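Local coordinates for protein tyrosinase (Aspergillus oryzae, PDB 6JU8) that probably catalyses the oxidation of L-tyrosine and L-dopa to L-dopaquinone by molecular oxygen at a pair of copper ions, at residues D151-F155 with L283-T287; Q272-D278 with K323-N327. The protein carries 1 engineered substitution. All coordinates share one frame; numbering follows the deposited sequence.

Contact 1: D151-F155 with L283-T287; sequences DFARF and LQDMT
The side-chain amide of Q284 reaches from the first turn of helix 283-292 to the carbonyl oxygen of A153, in a type I beta turn running from D151 to R154. D151 OD1 accepts from the backbone N of A153, adding an Asx turn. Q284 carries the only hydrogen bond between the two segments: its CG lies anti to the backbone N (chi1 -180°) and the chain runs on extended, which brings NE2 to 2.9 Å from A153 O. The bond is fairly straight at 160° and lies in both the carbonyl and the amide planes. The same NE2 sits over the centre of the F155 ring, 3.4 Å above its plane, while Q284 OE1 is 3.5 Å from F155 CE2; ring and amide planes are inclined at 53°. The in-plane bond to A153 O and the F155 face together probably limit the rotation of the amide.

Apolar packing accompanies this bond. F152 crosses L283 at about a right angle, with CD1 of the ring 3.8 Å from L283 CD2. That methyl also lies 3.5 Å from the backbone O of F152, a buried carbonyl without a polar partner in the model. The F152 side chain also touches N378, I379 and L382 of helix 371-389 and is about 9 Å from a copper ion, so the turn belongs to the surroundings of the dinuclear centre. A153 points its methyl at T287, with CB 3.6 Å from OG1; the same hydroxyl meets the F152 ring at its edge. T287 OG1 donates to L283 O at 2.9 Å, and T287 N donates to that oxygen from the opposite face of its carbonyl plane.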
loop_
_atom_site.group_PDB
_atom_site.type_symbol
_atom_site.label_atom_id
_atom_site.label_comp_id
_atom_site.label_asym_id
_atom_site.label_seq_id
_atom_site.Cartn_x
_atom_site.Cartn_y
_atom_site.Cartn_z
ATOM N N ASP A 151 3.164 -0.061 20.916
ATOM C CA ASP A 151 2.826 -1.196 21.773
ATOM C C ASP A 151 2.275 -2.334 20.924
ATOM O O ASP A 151 1.068 -2.478 20.698
ATOM C CB ASP A 151 1.842 -0.802 22.880
ATOM C CG ASP A 151 1.873 -1.860 23.989
ATOM O OD1 ASP A 151 2.259 -3.009 23.719
ATOM O OD2 ASP A 151 1.534 -1.493 25.136
ATOM N N PHE A 152 3.199 -3.152 20.422
ATOM C CA PHE A 152 2.835 -4.253 19.524
ATOM C C PHE A 152 2.019 -5.331 20.240
ATOM O O PHE A 152 1.446 -6.206 19.571
ATOM C CB PHE A 152 4.059 -4.842 18.810
ATOM C CG PHE A 152 5.170 -5.316 19.718
ATOM C CD1 PHE A 152 4.988 -6.410 20.558
ATOM C CD2 PHE A 152 6.397 -4.656 19.755
ATOM C CE1 PHE A 152 6.026 -6.831 21.397
ATOM C CE2 PHE A 152 7.453 -5.076 20.554
ATOM C CZ PHE A 152 7.248 -6.177 21.386
ATOM N N ALA A 153 1.967 -5.316 21.573
ATOM C CA ALA A 153 1.286 -6.339 22.352
ATOM C C ALA A 153 -0.035 -5.860 22.935
ATOM O O ALA A 153 -0.711 -6.649 23.605
ATOM C CB ALA A 153 2.213 -6.835 23.444
ATOM N N ARG A 154 -0.434 -4.621 22.694
ATOM C CA ARG A 154 -1.664 -4.055 23.228
ATOM C C ARG A 154 -2.730 -4.036 22.137
ATOM O O ARG A 154 -2.460 -3.594 21.019
ATOM C CB ARG A 154 -1.409 -2.618 23.705
ATOM C CG ARG A 154 -2.624 -1.973 24.382
ATOM C CD ARG A 154 -2.230 -0.574 24.853
ATOM N NE ARG A 154 -3.348 0.052 25.544
ATOM C CZ ARG A 154 -3.458 1.363 25.742
ATOM N NH1 ARG A 154 -2.549 2.201 25.289
ATOM N NH2 ARG A 154 -4.510 1.835 26.389
ATOM N N PHE A 155 -3.948 -4.481 22.424
ATOM C CA PHE A 155 -5.004 -4.416 21.420
ATOM C C PHE A 155 -5.283 -2.963 21.073
ATOM O O PHE A 155 -5.418 -2.123 21.976
ATOM C CB PHE A 155 -6.270 -5.067 21.994
ATOM C CG PHE A 155 -6.113 -6.549 22.241
ATOM C CD1 PHE A 155 -5.489 -7.380 21.317
ATOM C CD2 PHE A 155 -6.600 -7.116 23.412
ATOM C CE1 PHE A 155 -5.418 -8.738 21.562
ATOM C CE2 PHE A 155 -6.544 -8.482 23.654
ATOM C CZ PHE A 155 -5.945 -9.304 22.719
ATOM N N LEU A 283 0.872 -13.081 20.464
ATOM C CA LEU A 283 1.923 -12.113 20.752
ATOM C C LEU A 283 1.659 -11.422 22.090
ATOM O O LEU A 283 2.612 -11.162 22.832
ATOM C CB LEU A 283 2.084 -11.123 19.605
ATOM C CG LEU A 283 3.075 -9.975 19.816
ATOM C CD1 LEU A 283 4.484 -10.460 20.156
ATOM C CD2 LEU A 283 3.093 -9.093 18.552
ATOM N N GLN A 284 0.388 -11.105 22.407
ATOM C CA GLN A 284 0.152 -10.453 23.702
ATOM C C GLN A 284 0.513 -11.389 24.852
ATOM O O GLN A 284 1.126 -10.976 25.856
ATOM C CB GLN A 284 -1.302 -10.008 23.818
ATOM C CG GLN A 284 -1.611 -9.315 25.143
ATOM C CD GLN A 284 -3.031 -8.776 25.154
ATOM O OE1 GLN A 284 -3.910 -9.443 25.669
ATOM N NE2 GLN A 284 -3.253 -7.605 24.567
ATOM N N ASP A 285 0.083 -12.650 24.744
ATOM C CA ASP A 285 0.392 -13.561 25.857
ATOM C C ASP A 285 1.881 -13.819 25.984
ATOM O O ASP A 285 2.414 -13.957 27.094
ATOM C CB ASP A 285 -0.392 -14.868 25.688
ATOM C CG ASP A 285 -0.211 -15.729 26.938
ATOM O OD1 ASP A 285 -0.412 -15.231 28.060
ATOM O OD2 ASP A 285 0.107 -16.907 26.777
ATOM N N MET A 286 2.567 -13.932 24.839
ATOM C CA MET A 286 4.024 -14.163 24.927
ATOM C C MET A 286 4.697 -13.009 25.641
ATOM O O MET A 286 5.637 -13.186 26.437
ATOM C CB MET A 286 4.619 -14.352 23.523
ATOM C CG MET A 286 5.999 -14.965 23.561
ATOM S SD MET A 286 5.978 -16.715 23.977
ATOM C CE MET A 286 5.693 -17.400 22.330
ATOM N N THR A 287 4.232 -11.793 25.377
ATOM C CA THR A 287 4.770 -10.587 26.015
ATOM C C THR A 287 4.441 -10.588 27.492
ATOM O O THR A 287 5.278 -10.273 28.373
ATOM C CB THR A 287 4.210 -9.342 25.290
ATOM O OG1 THR A 287 4.636 -9.387 23.922
ATOM C CG2 THR A 287 4.796 -8.078 25.899
#

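Contact 2: Q272-D278 with K323-N327; sequences QNLDGWD and KNWMN
W277 lays its indole against the backbone of N324 and W325, joining two loops of the central tyrosinase domain; its own loop contains a type II beta turn from L274 to W277. With CG anti to the carbonyl carbon (chi1 -84°), the side chain starts beside N324, CB being 3.6 Å from N324 OD1. Farther along, the six-membered ring receives N324 CA over its face in a CH-pi contact, 3.7 Å from the centroid and 10° off the normal. CZ3 then meets the carbonyl carbon of N324 at 3.6 Å. At the end of the ring, W277 CH2 lies 3.4 Å from W325 N. Beside it, W277 CZ2 lies 3.6 Å from W325 O. L274 CD2 packs on the opposite face, toward the rim, so the indole is sandwiched between its own loop and segment 323-327.

Next to the ring, D278 N donates to N324 OD1 at 2.8 Å in a nearly straight bond of 169°, its donor tilted from the carbonyl plane. At the other end of the contact M326 extends from its backbone and bends at its last torsion, bringing CE to 3.5 Å from Q272 OE1. That oxygen accepts a hydrogen bond from N334 of helix 328-340.

R289 of helix 283-292 forms a salt bridge with D278 OD1 and also donates to N324 O. One guanidinium group therefore ties the two loops together beside the bond from D278 N to N324 OD1, adding a charged link to a neutral one.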
loop_
_atom_site.group_PDB
_atom_site.type_symbol
_atom_site.label_atom_id
_atom_site.label_comp_id
_atom_site.label_asym_id
_atom_site.label_seq_id
_atom_site.Cartn_x
_atom_site.Cartn_y
_atom_site.Cartn_z
ATOM N N GLN A 272 10.362 -20.051 15.800
ATOM C CA GLN A 272 10.978 -21.071 16.649
ATOM C C GLN A 272 10.130 -22.343 16.705
ATOM O O GLN A 272 8.917 -22.300 16.509
ATOM C CB GLN A 272 11.154 -20.512 18.060
ATOM C CG GLN A 272 12.213 -19.437 18.216
ATOM C CD GLN A 272 11.631 -18.058 17.957
ATOM O OE1 GLN A 272 10.510 -17.883 17.471
ATOM N NE2 GLN A 272 12.430 -17.048 18.242
ATOM N N ASN A 273 10.813 -23.458 16.963
ATOM C CA ASN A 273 10.173 -24.749 17.210
ATOM C C ASN A 273 9.493 -24.736 18.577
ATOM O O ASN A 273 10.205 -24.683 19.585
ATOM C CB ASN A 273 11.240 -25.832 17.140
ATOM C CG ASN A 273 10.803 -27.207 17.583
ATOM O OD1 ASN A 273 9.607 -27.483 17.683
ATOM N ND2 ASN A 273 11.778 -28.080 17.841
ATOM N N LEU A 274 8.169 -24.762 18.626
ATOM C CA LEU A 274 7.434 -24.735 19.892
ATOM C C LEU A 274 6.895 -26.123 20.242
ATOM O O LEU A 274 5.990 -26.324 21.063
ATOM C CB LEU A 274 6.325 -23.693 19.880
ATOM C CG LEU A 274 6.709 -22.219 19.704
ATOM C CD1 LEU A 274 5.516 -21.290 19.977
ATOM C CD2 LEU A 274 7.893 -21.813 20.574
ATOM N N ASP A 275 7.459 -27.150 19.610
ATOM C CA ASP A 275 7.021 -28.515 19.911
ATOM C C ASP A 275 7.188 -28.752 21.406
ATOM O O ASP A 275 8.233 -28.435 21.993
ATOM C CB ASP A 275 7.817 -29.500 19.058
ATOM C CG ASP A 275 7.292 -30.908 18.973
ATOM O OD1 ASP A 275 6.074 -31.153 19.123
ATOM O OD2 ASP A 275 8.117 -31.829 18.732
ATOM N N GLY A 276 6.176 -29.311 22.072
ATOM C CA GLY A 276 6.321 -29.616 23.497
ATOM C C GLY A 276 5.849 -28.498 24.406
ATOM O O GLY A 276 5.753 -28.680 25.624
ATOM N N TRP A 277 5.524 -27.323 23.854
ATOM C CA TRP A 277 5.037 -26.218 24.673
ATOM C C TRP A 277 3.635 -26.472 25.208
ATOM O O TRP A 277 2.886 -27.248 24.630
ATOM C CB TRP A 277 5.019 -24.909 23.883
ATOM C CG TRP A 277 6.335 -24.193 23.857
ATOM C CD1 TRP A 277 7.576 -24.707 23.625
ATOM C CD2 TRP A 277 6.504 -22.787 24.081
ATOM N NE1 TRP A 277 8.525 -23.696 23.688
ATOM C CE2 TRP A 277 7.886 -22.506 23.969
ATOM C CE3 TRP A 277 5.611 -21.744 24.367
ATOM C CZ2 TRP A 277 8.405 -21.223 24.133
ATOM C CZ3 TRP A 277 6.140 -20.468 24.526
ATOM C CH2 TRP A 277 7.513 -20.221 24.411
ATOM N N ASP A 278 3.301 -25.779 26.293
ATOM C CA ASP A 278 1.987 -25.910 26.902
ATOM C C ASP A 278 0.902 -25.456 25.936
ATOM O O ASP A 278 -0.193 -26.005 25.913
ATOM C CB ASP A 278 1.859 -25.128 28.209
ATOM C CG ASP A 278 2.038 -23.627 28.115
ATOM O OD1 ASP A 278 3.091 -23.152 27.633
ATOM O OD2 ASP A 278 1.131 -22.867 28.540
ATOM N N LYS A 323 11.069 -22.950 27.941
ATOM C CA LYS A 323 10.124 -23.511 28.903
ATOM C C LYS A 323 8.882 -22.625 28.971
ATOM O O LYS A 323 8.635 -21.966 29.975
ATOM N N ASN A 324 8.103 -22.594 27.892
ATOM C CA ASN A 324 6.816 -21.923 27.902
ATOM C C ASN A 324 6.970 -20.414 28.068
ATOM O O ASN A 324 6.024 -19.698 28.392
ATOM C CB ASN A 324 5.914 -22.525 28.972
ATOM C CG ASN A 324 5.502 -23.937 28.571
ATOM O OD1 ASN A 324 5.399 -24.279 27.393
ATOM N ND2 ASN A 324 5.266 -24.775 29.572
ATOM N N TRP A 325 8.152 -19.887 27.782
ATOM C CA TRP A 325 8.318 -18.438 27.627
ATOM C C TRP A 325 9.428 -18.214 26.601
ATOM O O TRP A 325 10.251 -19.099 26.364
ATOM C CB TRP A 325 8.629 -17.723 28.948
ATOM C CG TRP A 325 9.910 -18.174 29.587
ATOM C CD1 TRP A 325 10.060 -19.215 30.463
ATOM C CD2 TRP A 325 11.213 -17.613 29.394
ATOM N NE1 TRP A 325 11.376 -19.335 30.831
ATOM C CE2 TRP A 325 12.105 -18.372 30.190
ATOM C CE3 TRP A 325 11.741 -16.565 28.639
ATOM C CZ2 TRP A 325 13.480 -18.115 30.255
ATOM C CZ3 TRP A 325 13.102 -16.308 28.704
ATOM C CH2 TRP A 325 13.956 -17.079 29.508
ATOM N N MET A 326 9.450 -17.012 26.049
ATOM C CA MET A 326 10.404 -16.638 25.010
ATOM C C MET A 326 11.123 -15.354 25.408
ATOM O O MET A 326 10.479 -14.431 25.911
ATOM C CB MET A 326 9.648 -16.444 23.692
ATOM C CG MET A 326 10.513 -16.029 22.518
ATOM S SD MET A 326 9.557 -15.983 20.997
ATOM C CE MET A 326 9.227 -17.712 20.708
ATOM N N ASN A 327 12.437 -15.271 25.203
ATOM C CA ASN A 327 13.201 -14.092 25.608
ATOM C C ASN A 327 12.858 -12.850 24.775
ATOM O O ASN A 327 12.243 -12.910 23.708
ATOM C CB ASN A 327 14.695 -14.421 25.551
ATOM C CG ASN A 327 15.205 -14.622 24.151
ATOM O OD1 ASN A 327 15.376 -13.665 23.407
ATOM N ND2 ASN A 327 15.467 -15.874 23.767
#

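From the N terminus the chain first passes 151-155, in the loop after helix 135-144, and then 272-278, before helix 283-292 begins. The start of that helix closes contact 1 across 127 intervening residues; segment 323-327 closes contact 2 across 44. The segments alternate, so the two closures cross. Both lie in the central tyrosinase domain and involve helix 283-292: contact 1 uses its first turn, and M286, within the same 283-287 segment, turns to contact 2 instead, with SD 3.7 Å from M326 CB and 3.8 Å from W277 CZ3. Segment 323-327 leads directly into helix 328-340, which carries the copper ligands H332 and H336.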